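Local coordinates for KLLA0C04147p (Kluyveromyces lactis, PDB 5H2D), which binds ergosterol in the sterol pocket of its OSBP-related (ORD) domain and probably transfers sterol between membranes, at the ergosterol site. Residues are numbered along the deposited sequence; one frame, centred on the assembly and turned at random.

The ergosterol site. Residues 45, 57, 62, 72, 75, 79, 110, 113, 116-120, 169, 178, 180, 182, 205, 208, 210, 220. With ERG (ergosterol), chain B.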
# COMPACT_ATOMS: atom_id res chain seq x y z
N LEU A 45 24.58 -1.87 -8.26
CA LEU A 45 23.88 -0.71 -7.72
C LEU A 45 24.87 0.34 -7.23
O LEU A 45 24.67 1.55 -7.45
CB LEU A 45 22.95 -1.13 -6.58
CG LEU A 45 22.07 -0.02 -5.99
CD1 LEU A 45 21.31 0.70 -7.09
CD2 LEU A 45 21.09 -0.58 -4.95
N MET A 57 15.28 9.63 -4.19
CA MET A 57 14.88 8.69 -5.22
C MET A 57 14.39 9.40 -6.48
O MET A 57 14.66 8.95 -7.60
CB MET A 57 13.81 7.76 -4.67
CG MET A 57 12.91 7.11 -5.69
SD MET A 57 11.80 5.96 -4.86
CE MET A 57 10.51 7.06 -4.23
N LEU A 62 18.24 6.57 -13.18
CA LEU A 62 18.67 5.20 -12.96
C LEU A 62 18.53 4.40 -14.25
O LEU A 62 17.64 4.67 -15.06
CB LEU A 62 17.85 4.53 -11.85
CG LEU A 62 17.92 5.26 -10.50
CD1 LEU A 62 16.78 4.82 -9.60
CD2 LEU A 62 19.26 5.00 -9.82
N LEU A 72 4.16 4.06 -7.95
CA LEU A 72 3.98 4.23 -6.50
C LEU A 72 2.51 4.04 -6.11
O LEU A 72 2.20 3.48 -5.05
CB LEU A 72 4.51 5.59 -6.05
CG LEU A 72 5.52 5.61 -4.90
CD1 LEU A 72 4.90 5.09 -3.63
CD2 LEU A 72 6.76 4.81 -5.27
N ARG A 75 2.11 0.32 -5.81
CA ARG A 75 2.79 -0.24 -4.65
C ARG A 75 1.98 -0.01 -3.38
O ARG A 75 1.95 -0.88 -2.50
CB ARG A 75 4.18 0.37 -4.48
CG ARG A 75 5.15 0.03 -5.60
CD ARG A 75 5.27 -1.48 -5.84
NE ARG A 75 5.89 -2.18 -4.72
CZ ARG A 75 7.21 -2.39 -4.60
NH1 ARG A 75 8.04 -1.99 -5.56
NH2 ARG A 75 7.66 -3.03 -3.53
N ASP A 79 -0.78 -2.83 -0.12
CA ASP A 79 -1.27 -2.91 1.25
C ASP A 79 -2.40 -3.92 1.37
O ASP A 79 -2.62 -4.50 2.44
CB ASP A 79 -1.82 -1.57 1.76
CG ASP A 79 -0.77 -0.53 2.06
OD1 ASP A 79 0.44 -0.85 2.15
OD2 ASP A 79 -1.20 0.64 2.21
N TYR A 110 4.64 -6.43 3.83
CA TYR A 110 6.07 -6.24 3.63
C TYR A 110 6.76 -7.43 2.97
O TYR A 110 7.83 -7.25 2.37
CB TYR A 110 6.75 -5.84 4.97
CG TYR A 110 6.29 -4.43 5.20
CD1 TYR A 110 6.86 -3.38 4.50
CD2 TYR A 110 5.16 -4.17 5.97
CE1 TYR A 110 6.38 -2.11 4.60
CE2 TYR A 110 4.67 -2.89 6.08
CZ TYR A 110 5.28 -1.87 5.39
OH TYR A 110 4.78 -0.60 5.47
N THR A 113 7.85 -6.79 -0.62
CA THR A 113 8.94 -5.86 -0.94
C THR A 113 10.27 -6.57 -1.19
O THR A 113 11.16 -5.99 -1.82
CB THR A 113 9.12 -4.81 0.17
OG1 THR A 113 9.60 -5.41 1.39
CG2 THR A 113 7.81 -4.08 0.47
N ARG A 116 12.71 -6.91 -4.82
CA ARG A 116 12.37 -5.86 -5.77
C ARG A 116 13.18 -4.60 -5.43
O ARG A 116 12.66 -3.61 -4.93
CB ARG A 116 10.85 -5.61 -5.77
CG ARG A 116 10.08 -6.78 -6.37
CD ARG A 116 8.67 -6.82 -5.82
NE ARG A 116 7.85 -5.80 -6.46
CZ ARG A 116 6.57 -5.61 -6.17
NH1 ARG A 116 5.97 -6.37 -5.24
NH2 ARG A 116 5.89 -4.67 -6.82
N VAL A 117 14.47 -4.66 -5.73
CA VAL A 117 15.37 -3.52 -5.48
C VAL A 117 15.30 -2.66 -6.73
O VAL A 117 16.12 -2.77 -7.66
CB VAL A 117 16.79 -3.98 -5.14
CG1 VAL A 117 17.71 -2.79 -4.90
CG2 VAL A 117 16.77 -4.86 -3.88
N ALA A 118 14.30 -1.78 -6.77
CA ALA A 118 14.00 -1.04 -7.98
C ALA A 118 13.05 0.09 -7.66
O ALA A 118 12.19 -0.03 -6.78
CB ALA A 118 13.36 -1.95 -9.05
N LYS A 119 13.19 1.17 -8.42
CA LYS A 119 12.38 2.37 -8.25
C LYS A 119 11.07 2.23 -9.01
O LYS A 119 11.10 2.11 -10.25
CB LYS A 119 13.17 3.58 -8.74
CG LYS A 119 12.44 4.91 -8.69
CD LYS A 119 13.37 5.99 -9.26
CE LYS A 119 12.61 7.10 -9.96
NZ LYS A 119 13.56 8.13 -10.50
N PRO A 120 9.91 2.25 -8.34
CA PRO A 120 8.63 2.33 -9.07
C PRO A 120 8.50 3.68 -9.75
O PRO A 120 9.21 4.64 -9.44
CB PRO A 120 7.57 2.18 -7.97
CG PRO A 120 8.32 1.66 -6.74
CD PRO A 120 9.72 2.27 -6.89
N VAL A 169 6.47 9.50 0.89
CA VAL A 169 7.72 8.77 1.05
C VAL A 169 8.87 9.76 0.93
O VAL A 169 9.04 10.40 -0.11
CB VAL A 169 7.85 7.64 0.02
CG1 VAL A 169 9.16 6.90 0.22
CG2 VAL A 169 6.66 6.67 0.13
N PHE A 178 20.17 3.21 1.43
CA PHE A 178 19.09 4.02 0.87
C PHE A 178 17.90 3.89 1.81
O PHE A 178 17.39 2.79 2.01
CB PHE A 178 18.73 3.54 -0.54
CG PHE A 178 18.33 4.64 -1.50
CD1 PHE A 178 17.56 5.72 -1.08
CD2 PHE A 178 18.72 4.59 -2.82
CE1 PHE A 178 17.19 6.71 -1.98
CE2 PHE A 178 18.35 5.56 -3.72
CZ PHE A 178 17.59 6.64 -3.30
N PHE A 180 14.10 5.05 3.48
CA PHE A 180 12.76 5.47 3.09
C PHE A 180 11.90 5.62 4.33
O PHE A 180 11.73 4.66 5.10
CB PHE A 180 12.13 4.46 2.11
CG PHE A 180 12.94 4.28 0.88
CD1 PHE A 180 14.00 3.38 0.85
CD2 PHE A 180 12.71 5.08 -0.22
CE1 PHE A 180 14.80 3.27 -0.29
CE2 PHE A 180 13.48 4.97 -1.36
CZ PHE A 180 14.53 4.07 -1.40
N HIS A 182 8.05 6.91 5.77
CA HIS A 182 6.65 7.04 5.35
C HIS A 182 5.97 7.98 6.34
O HIS A 182 5.66 7.58 7.47
CB HIS A 182 6.01 5.66 5.29
CG HIS A 182 6.70 4.76 4.31
ND1 HIS A 182 6.16 4.45 3.09
CD2 HIS A 182 7.93 4.19 4.35
CE1 HIS A 182 7.02 3.69 2.42
NE2 HIS A 182 8.10 3.53 3.16
N LYS A 205 3.38 3.71 8.92
CA LYS A 205 4.08 2.55 8.41
C LYS A 205 5.56 2.56 8.81
O LYS A 205 6.13 3.62 9.08
CB LYS A 205 3.96 2.51 6.88
CG LYS A 205 2.53 2.26 6.40
CD LYS A 205 2.43 2.41 4.89
CE LYS A 205 1.04 2.02 4.39
NZ LYS A 205 0.91 2.24 2.92
N ASN A 208 11.75 1.70 5.48
CA ASN A 208 12.45 0.70 4.69
C ASN A 208 13.83 1.21 4.34
O ASN A 208 14.09 2.42 4.34
CB ASN A 208 11.70 0.34 3.38
CG ASN A 208 10.32 0.92 3.32
OD1 ASN A 208 10.11 1.98 2.72
ND2 ASN A 208 9.35 0.23 3.93
N VAL A 210 17.42 0.09 1.68
CA VAL A 210 18.21 -0.83 0.87
C VAL A 210 19.60 -0.87 1.49
O VAL A 210 20.26 0.16 1.61
CB VAL A 210 18.27 -0.40 -0.60
CG1 VAL A 210 19.16 -1.34 -1.38
CG2 VAL A 210 16.86 -0.40 -1.21
N VAL A 220 16.31 -5.45 0.49
CA VAL A 220 15.29 -4.59 1.08
C VAL A 220 15.07 -5.01 2.53
O VAL A 220 14.78 -6.17 2.82
CB VAL A 220 13.98 -4.66 0.29
CG1 VAL A 220 12.96 -3.74 0.94
CG2 VAL A 220 14.18 -4.29 -1.16
C1 ERG B . 6.64 -0.05 1.26
C2 ERG B . 5.18 -0.35 1.57
C3 ERG B . 4.44 0.96 1.52
C4 ERG B . 4.57 1.60 0.14
C5 ERG B . 5.94 1.71 -0.29
C6 ERG B . 6.30 2.78 -1.10
C7 ERG B . 7.60 2.93 -1.62
C8 ERG B . 8.59 1.98 -1.34
C9 ERG B . 8.32 1.00 -0.34
C10 ERG B . 6.83 0.63 -0.10
C11 ERG B . 9.25 -0.29 -0.43
C12 ERG B . 10.70 0.03 -0.81
C13 ERG B . 10.68 0.86 -2.12
C14 ERG B . 9.97 2.18 -1.74
C15 ERG B . 10.23 3.03 -2.97
C16 ERG B . 11.67 2.64 -3.41
C17 ERG B . 12.04 1.43 -2.51
C18 ERG B . 10.02 0.11 -3.29
C19 ERG B . 6.42 -0.36 -1.23
C20 ERG B . 13.03 0.52 -3.27
C21 ERG B . 13.41 -0.76 -2.53
C22 ERG B . 14.28 1.35 -3.50
C23 ERG B . 14.69 1.76 -4.88
C24 ERG B . 15.93 2.63 -5.07
C25 ERG B . 16.70 2.10 -6.29
C26 ERG B . 17.13 0.66 -6.00
C27 ERG B . 17.97 2.92 -6.58
C28 ERG B . 15.44 4.05 -5.29
O1 ERG B . 3.01 0.76 1.85
O HOH W 1 2.17 -1.39 0.18
O HOH W 2 2.29 -1.31 4.30
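Ergosterol lies almost wholly buried in the sterol pocket of the ORD domain, the protein hiding 621 of its 628 Å², with its 3-hydroxyl O1 at the polar end and its branched tail among aliphatic and aromatic residues. Lys205 suits the polar end because it is long enough to reach O1 and probably charged. Its CG stands anti to the carbonyl carbon (chi1 -67°), and the chain runs extended from CB through CG; CD then passes 3.5 Å from O1, CE follows alongside, and NZ donates a 2.8 Å hydrogen bond to O1. The same NZ forms a salt bridge to the syn lone pair of Asp79 OD2 at 2.7 Å, which holds the ammonium in place and probably stabilises its charge. Water 1 joins O1 to Asp79 OD1 and the backbone O of Arg75, while water 2 links Asp79 OD1 to the phenol OH of Tyr110. An alanine here removes NZ, and would probably loosen the grip on O1 and leave the Asp79 carboxylate without this salt-bridge partner.

Flat and branched side chains pack against the hydrocarbon. Phe180 suits the D ring by its flat face, which lies against C17, while its CZ reaches C22 of the tail. Arg75, bent at chi2 and chi3, lays a flat guanidinium along the angular methyls C18 and C19, while NH2 of Arg116 lies over one face of that guanidinium, toward its rim. At the tail, Phe178 sets CE2 against C28, and Leu45 and Leu62 each bring CD1 to C27, their branched ends matching its isopropyl shape. His182 can serve both sterol and protein: it presents CE1 to C5 at 3.5 Å, its ring fixed by an almost straight bond (168° at H) from NE2 to Asn208 OD1, 2.6 Å long.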